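Local coordinates for TRAP solute Binding Protein (Uncultured marine bacterium, PDB 5I7I) that binds aromatic acids such as 3-hydroxybenzoate as the solute-binding protein of a TRAP transporter, probably presenting them to its membrane partners for uptake, at residues L102-A112 with S230-L239; V206-S214 with W274-A285. One frame throughout, in Å; residues are numbered along the deposited sequence.

Interaction 1: residues L102-A112 with S230-L239. With 3HB (3-hydroxybenzoic acid), chain C.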
# COMPACT_ATOMS: atom_id res chain seq x y z
N LEU A 102 11.45 -3.64 -0.81
CA LEU A 102 10.16 -3.13 -1.24
C LEU A 102 10.13 -1.61 -1.28
O LEU A 102 9.26 -1.04 -1.95
CB LEU A 102 9.05 -3.68 -0.34
CG LEU A 102 8.96 -5.22 -0.31
CD1 LEU A 102 7.75 -5.65 0.53
CD2 LEU A 102 8.91 -5.83 -1.68
N GLU A 103 11.03 -0.95 -0.56
CA GLU A 103 11.12 0.51 -0.58
C GLU A 103 11.31 1.04 -1.99
O GLU A 103 10.93 2.19 -2.28
CB GLU A 103 12.31 0.96 0.28
CG GLU A 103 12.17 0.62 1.76
CD GLU A 103 13.39 1.00 2.56
OE1 GLU A 103 14.23 1.76 2.03
OE2 GLU A 103 13.52 0.52 3.72
N ALA A 104 11.92 0.27 -2.88
CA ALA A 104 12.17 0.78 -4.23
C ALA A 104 10.86 1.13 -4.92
O ALA A 104 10.81 2.07 -5.71
CB ALA A 104 12.95 -0.22 -5.07
N PHE A 105 9.81 0.39 -4.62
CA PHE A 105 8.52 0.63 -5.24
C PHE A 105 7.81 1.84 -4.67
O PHE A 105 6.82 2.29 -5.26
CB PHE A 105 7.65 -0.61 -5.15
CG PHE A 105 7.92 -1.61 -6.23
CD1 PHE A 105 8.97 -2.51 -6.13
CD2 PHE A 105 7.15 -1.61 -7.39
CE1 PHE A 105 9.22 -3.42 -7.16
CE2 PHE A 105 7.41 -2.51 -8.41
CZ PHE A 105 8.42 -3.42 -8.29
N GLU A 106 8.31 2.39 -3.58
CA GLU A 106 7.75 3.57 -2.95
C GLU A 106 8.36 4.87 -3.45
O GLU A 106 7.95 5.94 -3.01
CB GLU A 106 7.96 3.51 -1.44
CG GLU A 106 7.25 2.39 -0.76
CD GLU A 106 7.36 2.50 0.72
OE1 GLU A 106 8.36 2.02 1.30
OE2 GLU A 106 6.45 3.14 1.31
N LEU A 107 9.35 4.81 -4.34
CA LEU A 107 10.07 6.00 -4.74
C LEU A 107 9.21 6.90 -5.62
O LEU A 107 8.22 6.45 -6.21
CB LEU A 107 11.38 5.62 -5.42
CG LEU A 107 12.38 4.92 -4.50
CD1 LEU A 107 13.59 4.45 -5.28
CD2 LEU A 107 12.82 5.85 -3.37
N PRO A 108 9.55 8.18 -5.69
CA PRO A 108 8.67 9.14 -6.36
C PRO A 108 8.42 8.76 -7.81
O PRO A 108 9.34 8.40 -8.55
CB PRO A 108 9.44 10.46 -6.24
CG PRO A 108 10.23 10.30 -4.94
CD PRO A 108 10.66 8.86 -4.99
N PHE A 109 7.17 8.82 -8.21
CA PHE A 109 6.79 8.66 -9.61
C PHE A 109 7.13 7.29 -10.17
O PHE A 109 7.22 7.12 -11.39
CB PHE A 109 7.31 9.82 -10.46
CG PHE A 109 6.74 11.13 -10.02
CD1 PHE A 109 5.46 11.49 -10.37
CD2 PHE A 109 7.45 11.97 -9.18
CE1 PHE A 109 4.91 12.66 -9.93
CE2 PHE A 109 6.89 13.15 -8.73
CZ PHE A 109 5.63 13.50 -9.11
N MET A 110 7.24 6.27 -9.29
CA MET A 110 7.38 4.89 -9.74
C MET A 110 6.11 4.26 -10.30
O MET A 110 6.20 3.48 -11.26
CB MET A 110 7.89 4.01 -8.61
CG MET A 110 9.35 4.19 -8.37
SD MET A 110 10.40 3.55 -9.70
CE MET A 110 10.21 1.82 -9.42
N PRO A 111 4.92 4.48 -9.72
CA PRO A 111 3.81 3.57 -10.03
C PRO A 111 3.07 3.91 -11.30
O PRO A 111 2.81 5.07 -11.62
CB PRO A 111 2.88 3.73 -8.82
CG PRO A 111 3.09 5.17 -8.42
CD PRO A 111 4.56 5.42 -8.64
N ALA A 112 2.73 2.86 -12.04
CA ALA A 112 1.70 2.94 -13.07
C ALA A 112 0.37 2.55 -12.41
O ALA A 112 0.17 2.82 -11.22
CB ALA A 112 2.06 2.04 -14.25
N SER A 230 1.49 9.29 -16.98
CA SER A 230 1.41 7.85 -16.87
C SER A 230 2.14 7.29 -15.66
O SER A 230 2.18 6.07 -15.50
CB SER A 230 1.96 7.20 -18.14
OG SER A 230 3.30 7.59 -18.31
N ARG A 231 2.70 8.14 -14.80
CA ARG A 231 3.29 7.71 -13.54
C ARG A 231 2.75 8.56 -12.42
O ARG A 231 2.86 9.79 -12.45
CB ARG A 231 4.82 7.76 -13.59
CG ARG A 231 5.44 6.74 -14.50
CD ARG A 231 5.21 5.32 -14.01
NE ARG A 231 5.89 4.30 -14.81
CZ ARG A 231 5.43 3.78 -15.94
NH1 ARG A 231 6.12 2.86 -16.61
NH2 ARG A 231 4.26 4.16 -16.42
N GLY A 232 2.14 7.91 -11.43
CA GLY A 232 1.53 8.62 -10.33
C GLY A 232 2.54 9.00 -9.27
O GLY A 232 3.73 8.68 -9.34
N LEU A 233 2.05 9.73 -8.27
CA LEU A 233 2.94 10.35 -7.29
C LEU A 233 3.76 9.31 -6.54
O LEU A 233 4.98 9.44 -6.43
CB LEU A 233 2.09 11.16 -6.31
CG LEU A 233 2.85 12.02 -5.31
CD1 LEU A 233 3.59 13.13 -6.07
CD2 LEU A 233 1.87 12.59 -4.28
N TYR A 234 3.11 8.27 -6.04
CA TYR A 234 3.76 7.22 -5.26
C TYR A 234 2.72 6.13 -5.06
O TYR A 234 1.52 6.34 -5.25
CB TYR A 234 4.22 7.72 -3.87
CG TYR A 234 3.03 7.81 -2.93
CD1 TYR A 234 2.16 8.87 -2.98
CD2 TYR A 234 2.75 6.77 -2.04
CE1 TYR A 234 1.03 8.92 -2.17
CE2 TYR A 234 1.60 6.81 -1.22
CZ TYR A 234 0.76 7.88 -1.30
OH TYR A 234 -0.40 7.95 -0.55
N THR A 235 3.22 4.96 -4.65
CA THR A 235 2.36 3.96 -4.03
C THR A 235 3.14 3.36 -2.88
O THR A 235 4.33 3.65 -2.68
CB THR A 235 1.92 2.89 -5.03
OG1 THR A 235 0.91 2.10 -4.42
CG2 THR A 235 3.06 1.97 -5.41
N THR A 236 2.47 2.51 -2.10
CA THR A 236 3.15 1.81 -1.02
C THR A 236 2.73 0.34 -1.01
O THR A 236 1.55 0.03 -1.20
CB THR A 236 2.97 2.49 0.35
OG1 THR A 236 3.97 2.08 1.28
CG2 THR A 236 1.58 2.22 0.94
N PRO A 237 3.69 -0.59 -0.90
CA PRO A 237 3.34 -2.01 -0.96
C PRO A 237 2.55 -2.51 0.23
O PRO A 237 2.86 -2.23 1.39
CB PRO A 237 4.70 -2.70 -1.06
CG PRO A 237 5.55 -1.72 -1.72
CD PRO A 237 5.12 -0.39 -1.17
N PHE A 238 1.52 -3.28 -0.09
CA PHE A 238 0.75 -4.09 0.84
C PHE A 238 1.29 -5.52 0.88
O PHE A 238 1.73 -6.06 -0.14
CB PHE A 238 -0.70 -4.18 0.35
CG PHE A 238 -1.42 -2.87 0.22
CD1 PHE A 238 -1.36 -1.91 1.21
CD2 PHE A 238 -2.22 -2.66 -0.88
CE1 PHE A 238 -2.08 -0.72 1.09
CE2 PHE A 238 -2.97 -1.50 -1.02
CZ PHE A 238 -2.90 -0.53 -0.02
N LEU A 239 1.22 -6.13 2.06
CA LEU A 239 1.62 -7.51 2.26
C LEU A 239 0.40 -8.31 2.67
O LEU A 239 -0.29 -7.96 3.64
CB LEU A 239 2.65 -7.62 3.38
CG LEU A 239 3.89 -6.74 3.25
CD1 LEU A 239 4.78 -6.88 4.47
CD2 LEU A 239 4.64 -7.08 1.97
C1' 3HB C . -2.07 4.11 4.00
O1' 3HB C . -1.80 5.15 3.35
O2' 3HB C . -1.54 3.91 5.12
C1 3HB C . -3.10 3.12 3.47
C2 3HB C . -3.57 3.25 2.17
C3 3HB C . -4.50 2.37 1.68
C4 3HB C . -5.00 1.37 2.47
C5 3HB C . -4.53 1.23 3.77
C6 3HB C . -3.58 2.10 4.28
O3 3HB C . -4.95 2.53 0.39
O HOH W 1 5.98 4.92 -5.52
O HOH W 2 8.07 3.38 -13.19

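Interaction 2: residues V206-S214 with W274-A285. With 3HB (3-hydroxybenzoic acid), chain C.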
# COMPACT_ATOMS: atom_id res chain seq x y z
N VAL A 206 -1.20 12.23 2.30
CA VAL A 206 -1.30 11.44 1.08
C VAL A 206 -1.96 10.10 1.38
O VAL A 206 -1.65 9.46 2.40
CB VAL A 206 0.03 11.27 0.33
CG1 VAL A 206 0.48 12.58 -0.24
CG2 VAL A 206 1.08 10.65 1.21
N VAL A 207 -2.91 9.73 0.53
CA VAL A 207 -3.54 8.42 0.46
C VAL A 207 -4.15 8.31 -0.93
O VAL A 207 -4.48 9.33 -1.54
CB VAL A 207 -4.68 8.21 1.47
CG1 VAL A 207 -4.17 7.77 2.82
CG2 VAL A 207 -5.54 9.46 1.62
N PRO A 208 -4.38 7.11 -1.43
CA PRO A 208 -5.26 6.96 -2.59
C PRO A 208 -6.69 7.26 -2.17
O PRO A 208 -7.02 7.37 -0.99
CB PRO A 208 -5.08 5.49 -2.98
CG PRO A 208 -4.84 4.82 -1.65
CD PRO A 208 -4.05 5.81 -0.82
N TRP A 209 -7.57 7.39 -3.16
CA TRP A 209 -8.98 7.64 -2.83
C TRP A 209 -9.58 6.50 -2.02
O TRP A 209 -10.43 6.74 -1.16
CB TRP A 209 -9.79 7.81 -4.10
CG TRP A 209 -9.50 8.95 -4.99
CD1 TRP A 209 -9.01 8.89 -6.27
CD2 TRP A 209 -9.74 10.34 -4.74
NE1 TRP A 209 -8.93 10.14 -6.81
CE2 TRP A 209 -9.38 11.05 -5.90
CE3 TRP A 209 -10.26 11.05 -3.65
CZ2 TRP A 209 -9.50 12.42 -6.00
CZ3 TRP A 209 -10.39 12.41 -3.76
CH2 TRP A 209 -10.01 13.09 -4.93
N GLU A 210 -9.20 5.25 -2.31
CA GLU A 210 -10.02 4.10 -1.93
C GLU A 210 -10.16 3.96 -0.43
O GLU A 210 -11.18 3.45 0.05
CB GLU A 210 -9.45 2.81 -2.52
CG GLU A 210 -8.09 2.38 -1.95
CD GLU A 210 -8.18 1.42 -0.77
OE1 GLU A 210 -7.11 1.14 -0.16
OE2 GLU A 210 -9.28 0.93 -0.44
N ILE A 211 -9.13 4.37 0.33
CA ILE A 211 -9.13 4.20 1.79
C ILE A 211 -9.90 5.31 2.48
O ILE A 211 -10.23 5.18 3.66
CB ILE A 211 -7.67 4.08 2.31
CG1 ILE A 211 -7.62 3.59 3.76
CG2 ILE A 211 -6.92 5.38 2.15
CD1 ILE A 211 -8.24 2.23 3.99
N MET A 212 -10.20 6.40 1.78
CA MET A 212 -10.66 7.61 2.47
C MET A 212 -12.04 7.45 3.07
O MET A 212 -12.24 7.87 4.22
CB MET A 212 -10.59 8.81 1.54
CG MET A 212 -9.17 9.18 1.20
SD MET A 212 -9.02 10.52 0.01
CE MET A 212 -9.64 11.91 0.93
N PRO A 213 -13.03 6.89 2.38
CA PRO A 213 -14.38 6.91 2.95
C PRO A 213 -14.49 6.08 4.20
O PRO A 213 -15.35 6.37 5.05
CB PRO A 213 -15.25 6.39 1.80
CG PRO A 213 -14.47 6.74 0.56
CD PRO A 213 -13.04 6.48 0.96
N SER A 214 -13.64 5.07 4.36
CA SER A 214 -13.67 4.21 5.53
C SER A 214 -13.32 4.97 6.81
O SER A 214 -13.63 4.49 7.90
CB SER A 214 -12.69 3.05 5.35
OG SER A 214 -12.95 2.37 4.14
N TRP A 274 -7.78 -2.80 -6.80
CA TRP A 274 -7.41 -1.53 -6.19
C TRP A 274 -7.54 -0.37 -7.18
O TRP A 274 -7.91 0.74 -6.77
CB TRP A 274 -6.03 -1.58 -5.52
CG TRP A 274 -6.17 -1.66 -4.03
CD1 TRP A 274 -6.13 -0.61 -3.17
CD2 TRP A 274 -6.44 -2.82 -3.25
NE1 TRP A 274 -6.35 -1.05 -1.89
CE2 TRP A 274 -6.54 -2.40 -1.91
CE3 TRP A 274 -6.62 -4.18 -3.54
CZ2 TRP A 274 -6.78 -3.30 -0.86
CZ3 TRP A 274 -6.85 -5.07 -2.50
CH2 TRP A 274 -6.93 -4.62 -1.18
N ASP A 275 -7.29 -0.60 -8.47
CA ASP A 275 -7.59 0.43 -9.45
C ASP A 275 -9.08 0.74 -9.44
O ASP A 275 -9.50 1.91 -9.45
CB ASP A 275 -7.15 -0.03 -10.84
CG ASP A 275 -5.63 0.02 -11.04
OD1 ASP A 275 -5.00 0.95 -10.51
OD2 ASP A 275 -5.10 -0.87 -11.73
N GLY A 276 -9.91 -0.30 -9.43
CA GLY A 276 -11.34 -0.07 -9.42
C GLY A 276 -11.84 0.62 -8.17
O GLY A 276 -12.82 1.38 -8.21
N PHE A 277 -11.21 0.34 -7.02
CA PHE A 277 -11.70 0.92 -5.78
C PHE A 277 -11.59 2.44 -5.77
O PHE A 277 -12.32 3.11 -5.03
CB PHE A 277 -10.92 0.40 -4.58
CG PHE A 277 -11.05 -1.09 -4.28
CD1 PHE A 277 -12.17 -1.84 -4.59
CD2 PHE A 277 -10.00 -1.71 -3.63
CE1 PHE A 277 -12.22 -3.18 -4.26
CE2 PHE A 277 -10.06 -3.04 -3.32
CZ PHE A 277 -11.17 -3.78 -3.63
N GLU A 278 -10.67 3.00 -6.57
CA GLU A 278 -10.57 4.46 -6.62
C GLU A 278 -11.85 5.11 -7.12
O GLU A 278 -12.14 6.24 -6.74
CB GLU A 278 -9.42 4.91 -7.53
CG GLU A 278 -8.04 4.53 -7.09
CD GLU A 278 -7.67 5.16 -5.77
OE1 GLU A 278 -7.28 6.35 -5.76
OE2 GLU A 278 -7.80 4.48 -4.73
N VAL A 279 -12.58 4.44 -8.02
CA VAL A 279 -13.66 5.09 -8.76
C VAL A 279 -14.80 5.50 -7.84
O VAL A 279 -15.17 6.68 -7.82
CB VAL A 279 -14.12 4.20 -9.93
CG1 VAL A 279 -15.30 4.85 -10.66
CG2 VAL A 279 -12.97 3.95 -10.88
N PRO A 280 -15.39 4.60 -7.04
CA PRO A 280 -16.51 5.04 -6.20
C PRO A 280 -16.04 5.98 -5.11
O PRO A 280 -16.80 6.85 -4.70
CB PRO A 280 -17.08 3.73 -5.64
CG PRO A 280 -15.97 2.72 -5.80
CD PRO A 280 -15.22 3.14 -7.01
N ALA A 281 -14.80 5.81 -4.65
CA ALA A 281 -14.30 6.65 -3.57
C ALA A 281 -14.06 8.07 -4.05
O ALA A 281 -14.38 9.03 -3.34
CB ALA A 281 -13.01 6.05 -3.01
N ARG A 282 -13.51 8.22 -5.25
CA ARG A 282 -13.37 9.55 -5.84
C ARG A 282 -14.72 10.22 -5.98
O ARG A 282 -14.88 11.41 -5.67
CB ARG A 282 -12.69 9.42 -7.20
CG ARG A 282 -12.50 10.73 -7.94
CD ARG A 282 -11.85 10.45 -9.31
NE ARG A 282 -11.47 11.65 -10.04
CZ ARG A 282 -12.27 12.34 -10.85
NH1 ARG A 282 -11.82 13.42 -11.48
NH2 ARG A 282 -13.53 11.97 -11.02
N LYS A 283 -15.72 9.47 -6.44
CA LYS A 283 -17.05 10.04 -6.60
C LYS A 283 -17.61 10.51 -5.27
O LYS A 283 -18.15 11.62 -5.18
CB LYS A 283 -17.98 9.03 -7.28
CG LYS A 283 -19.42 9.49 -7.41
CD LYS A 283 -20.29 8.38 -8.00
CE LYS A 283 -21.76 8.77 -8.00
NZ LYS A 283 -21.99 9.92 -8.90
N LEU A 284 -17.46 9.71 -4.20
CA LEU A 284 -17.88 10.18 -2.88
C LEU A 284 -17.20 11.49 -2.50
O LEU A 284 -17.82 12.38 -1.93
CB LEU A 284 -17.61 9.10 -1.82
CG LEU A 284 -18.49 7.86 -1.85
CD1 LEU A 284 -18.01 6.82 -0.86
CD2 LEU A 284 -19.96 8.21 -1.57
N ALA A 285 -15.90 11.60 -2.79
CA ALA A 285 -15.16 12.79 -2.40
C ALA A 285 -15.63 14.02 -3.16
O ALA A 285 -15.72 15.11 -2.59
CB ALA A 285 -13.68 12.58 -2.64
C1' 3HB C . -2.07 4.11 4.00
O1' 3HB C . -1.80 5.15 3.35
O2' 3HB C . -1.54 3.91 5.12
C1 3HB C . -3.10 3.12 3.47
C2 3HB C . -3.57 3.25 2.17
C3 3HB C . -4.50 2.37 1.68
C4 3HB C . -5.00 1.37 2.47
C5 3HB C . -4.53 1.23 3.77
C6 3HB C . -3.58 2.10 4.28
O3 3HB C . -4.95 2.53 0.39
O HOH W 3 -12.53 9.44 -1.35

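Interaction 1: residues L102-A112 with S230-L239
The Glu106 and Thr236 side chains run alongside each other in the same direction. They sit where the loop 102-112 packs along a crossover of the two-domain solute-binding-protein fold. Residues 230-239 lead out of the six-stranded sheet, after strand 223-227, into strand 237-243 of the five-stranded sheet. Glu106 has CG anti to its carbonyl carbon (chi1 -64°) and then runs extended, which carries the carboxylate past Pro237 to the threonine. Thr236 OG1 donates to Glu106 OE2 over 2.7 Å, from above the carboxylate plane. Thr171 OG1 also bonds to this oxygen, so two hydroxyls hold one buried atom. On the way, Glu106 CG rests 3.5 Å from Pro237 CD. With an alanine in place of Glu106, the Thr236 and Thr171 hydroxyls would probably lack this shared acceptor and a gap would open beside the Pro237 ring. Further along, Leu102 CD1 meets Leu239 CD2 methyl to methyl.

Towards the other end, Pro111 CB packs on Thr235 CG2, while Thr235 OG1 is taken by His144 O. The Phe109 ring has Leu233 O over one face and Arg231 O at its edge, and its CZ is 3.7 Å from Leu233 CD1. The backbone is pinned here twice. Phe109 N bonds to Leu233 O at 2.9 Å and almost straight (172°), and Gly232 N bonds to Pro111 O at 2.9 Å. The Arg231 guanidinium carries Ala112 CB over one face. In its plane, NH2 donates to Ser230 O at 3.0 Å, and NE donates to a water that bonds in turn to Met110 O.

Interaction 2: residues V206-S214 with W274-A285
The Glu278 carboxylate receives two successive backbone amides, and this is part of the tight side of the contact. Trp209 N reaches Glu278 OE1 at 2.8 Å, on the syn side and near the carboxylate plane. Glu210 N reaches Glu278 OE2 at 2.9 Å but comes from above that plane. Lys148 forms a salt bridge with OE1, so the buried charge is probably well compensated. The Glu278 chain is bent at chi2 (-63°), which folds the carboxylate back to the two amides. Next to it, Ala281 CB presses on Trp209 O at 3.2 Å. The buried Trp209 indole is packed as closely. Ala285 CB approaches Trp209 CZ3 at 3.5 Å. Arg282 lays CB over the five-membered ring of Trp209, 3.7 Å from its centroid and 3° off the normal, a CH-pi contact.

Glu210 turns the other way, towards the ligand. A bend at chi2 (92°) brings OE1 between the ligand and Trp274. Glu210 OE1 accepts a hydrogen bond from the phenol O3 of 3-hydroxybenzoate at 2.6 Å and a weak one from Trp274 NE1 at 2.9 Å. Glu210 OE1 lies at the edge of the Trp274 indole, while Phe277 CE2 sits over one indole face. Asn38 holds OE2, so both ends of the carboxylate are fixed.

The helix is the long 264-287, kinked near Val279 and Pro280. A long helix running across both domains is a hallmark of TRAP solute-binding proteins. Here Trp274 packs on helix 38-54, and Glu278 and Ala281 meet the turn that follows strand 204-207.

Packing is looser towards solvent. The outer chain of Arg282 is exposed and its placing is doubtful, since two conformers are modelled. At the outer margin, Pro213 CG meets CD1 of the exposed Leu284 at 3.8 Å and also rests on Ala281 CB.

How the interactions relate
The centres of the two interactions lie about 17 Å apart, and the contacts meet at the aromatic acid pocket. Segment 230-239 supplies Phe238, whose CZ stands 3.7 Å from O3 of 3-hydroxybenzoate, with that oxygen at the ring edge. Segment 206-214 brings Pro208 CG to 3.1 Å from the same O3, and Ile211 CB to 3.7 Å from ligand C3. Tyr94 and Arg168 add further hydrogen bonds to the ligand. The two interactions also touch directly. Phe238 CE2 packs 3.5 Å from Trp274 NE1, and Tyr234 OH lies 3.3 Å from Val207 N. Phe238, on strand 237-243, borders the ligand directly, while helix 264-287 is tied to it through Glu210.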